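Local coordinates for protein copper-sensitive operon repressor (CsoR) (Geobacillus thermodenitrificans, PDB 4M1P) that probably represses transcription of copper-resistance genes by binding operator DNA and releases it when copper(I) occupies its sensing site, at residues 53-56 with 57-60. The protein carries 1 engineered substitution. Sequence-based numbering, arbitrary orientation.
Sequences LVQI and SAIQ
S57 hydrogen-bonds through its backbone N to O of L53 at 2.8 Å, continuing the i to i+4 pattern of helix 49-85; the side chain of L53 packs on G67 of the second subunit and lies about 7 Å (nearest atoms) from a bound copper(I) ion. S57 itself is small enough for a buried place against Q101 of the second subunit. N of A58 hydrogen-bonds to O of V54 at 2.9 Å; the lone methyl of alanine fits beside the bend of Q55, whose OE1 approaches CB of A58 to 4.2 Å. Next, N of I59 bonds to O of Q55, and a chi1 of -57° lays CG1 of I59 over that same oxygen. The branched chain is apt here, packing on Q35 and V39 of helix 19-44 and on L63 of the second subunit. At Q60 the backbone N bonds to O of I56, the straightest of the four, with an N-H...O angle of 172°; its long, flexible chain, extended beyond CG, brings CD to 4.4 Å from CG2 of I56 and still packs on F102 of the second subunit. The arrangement is regular alpha-helix within the all-helical CsoR fold, where helix 49-85 joins helix 19-44 to the subunit interface.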
ATOM      1  N   LEU A  53      14.620  -3.973  -9.694  1.00 53.62           N
ATOM      2  CA  LEU A  53      13.313  -3.845  -9.055  1.00 49.76           C
ATOM      3  C   LEU A  53      13.274  -4.575  -7.713  1.00 46.85           C
ATOM      4  O   LEU A  53      12.720  -4.064  -6.735  1.00 39.94           O
ATOM      5  CB  LEU A  53      12.208  -4.343  -9.985  1.00 48.05           C
ATOM      6  CG  LEU A  53      11.920  -3.418 -11.166  1.00 43.57           C
ATOM      7  CD1 LEU A  53      11.162  -4.152 -12.257  1.00 43.66           C
ATOM      8  CD2 LEU A  53      11.137  -2.206 -10.703  1.00 40.97           C
ATOM      9  N   VAL A  54      13.877  -5.757  -7.668  1.00 51.15           N
ATOM     10  CA  VAL A  54      14.008  -6.487  -6.413  1.00 52.89           C
ATOM     11  C   VAL A  54      14.680  -5.613  -5.347  1.00 55.46           C
ATOM     12  O   VAL A  54      14.177  -5.499  -4.227  1.00 55.78           O
ATOM     13  CB  VAL A  54      14.781  -7.802  -6.605  1.00 46.68           C
ATOM     14  CG1 VAL A  54      15.121  -8.430  -5.262  1.00 41.45           C
ATOM     15  CG2 VAL A  54      13.965  -8.771  -7.442  1.00 38.73           C
ATOM     16  N   GLN A  55      15.792  -4.972  -5.704  1.00 53.24           N
ATOM     17  CA  GLN A  55      16.489  -4.097  -4.761  1.00 54.76           C
ATOM     18  C   GLN A  55      15.661  -2.887  -4.379  1.00 51.20           C
ATOM     19  O   GLN A  55      15.705  -2.441  -3.234  1.00 53.15           O
ATOM     20  CB  GLN A  55      17.843  -3.650  -5.305  1.00 56.20           C
ATOM     21  CG  GLN A  55      18.910  -4.706  -5.137  1.00 62.79           C
ATOM     22  CD  GLN A  55      18.968  -5.232  -3.719  1.00 65.36           C
ATOM     23  OE1 GLN A  55      19.206  -4.474  -2.774  1.00 69.39           O
ATOM     24  NE2 GLN A  55      18.743  -6.534  -3.558  1.00 60.76           N
ATOM     25  N   ILE A  56      14.912  -2.349  -5.332  1.00 45.58           N
ATOM     26  CA  ILE A  56      14.021  -1.244  -5.013  1.00 47.32           C
ATOM     27  C   ILE A  56      12.954  -1.702  -4.027  1.00 50.79           C
ATOM     28  O   ILE A  56      12.614  -0.982  -3.090  1.00 54.88           O
ATOM     29  CB  ILE A  56      13.379  -0.639  -6.268  1.00 47.35           C
ATOM     30  CG1 ILE A  56      14.436   0.125  -7.074  1.00 45.71           C
ATOM     31  CG2 ILE A  56      12.227   0.285  -5.892  1.00 35.92           C
ATOM     32  CD1 ILE A  56      13.882   0.908  -8.226  1.00 45.07           C
ATOM     33  N   SER A  57      12.444  -2.911  -4.227  1.00 49.74           N
ATOM     34  CA  SER A  57      11.464  -3.465  -3.308  1.00 51.77           C
ATOM     35  C   SER A  57      12.062  -3.584  -1.912  1.00 52.78           C
ATOM     36  O   SER A  57      11.403  -3.280  -0.913  1.00 53.14           O
ATOM     37  CB  SER A  57      10.980  -4.826  -3.790  1.00 53.74           C
ATOM     38  OG  SER A  57      10.065  -5.362  -2.858  1.00 56.81           O
ATOM     39  N   ALA A  58      13.318  -4.018  -1.852  1.00 48.70           N
ATOM     40  CA  ALA A  58      14.041  -4.080  -0.589  1.00 46.77           C
ATOM     41  C   ALA A  58      14.067  -2.705   0.076  1.00 51.70           C
ATOM     42  O   ALA A  58      13.690  -2.572   1.240  1.00 54.46           O
ATOM     43  CB  ALA A  58      15.452  -4.597  -0.802  1.00 40.87           C
ATOM     44  N   ILE A  59      14.498  -1.688  -0.670  1.00 48.84           N
ATOM     45  CA  ILE A  59      14.586  -0.329  -0.140  1.00 47.38           C
ATOM     46  C   ILE A  59      13.264   0.177   0.437  1.00 47.53           C
ATOM     47  O   ILE A  59      13.221   0.590   1.595  1.00 53.60           O
ATOM     48  CB  ILE A  59      15.112   0.658  -1.187  1.00 44.45           C
ATOM     49  CG1 ILE A  59      16.472   0.194  -1.694  1.00 46.18           C
ATOM     50  CG2 ILE A  59      15.242   2.043  -0.582  1.00 43.37           C
ATOM     51  CD1 ILE A  59      17.035   1.033  -2.813  1.00 48.34           C
ATOM     52  N   GLN A  60      12.198   0.146  -0.360  1.00 47.27           N
ATOM     53  CA  GLN A  60      10.864   0.535   0.109  1.00 49.58           C
ATOM     54  C   GLN A  60      10.480  -0.187   1.403  1.00 48.09           C
ATOM     55  O   GLN A  60       9.916   0.409   2.319  1.00 49.96           O
ATOM     56  CB  GLN A  60       9.814   0.254  -0.962  1.00 45.57           C
ATOM     57  CG  GLN A  60       9.872   1.179  -2.158  1.00 51.32           C
ATOM     58  CD  GLN A  60       8.818   0.831  -3.185  1.00 67.72           C
ATOM     59  OE1 GLN A  60       8.403  -0.324  -3.296  1.00 74.86           O
ATOM     60  NE2 GLN A  60       8.369   1.829  -3.935  1.00 73.60           N
TER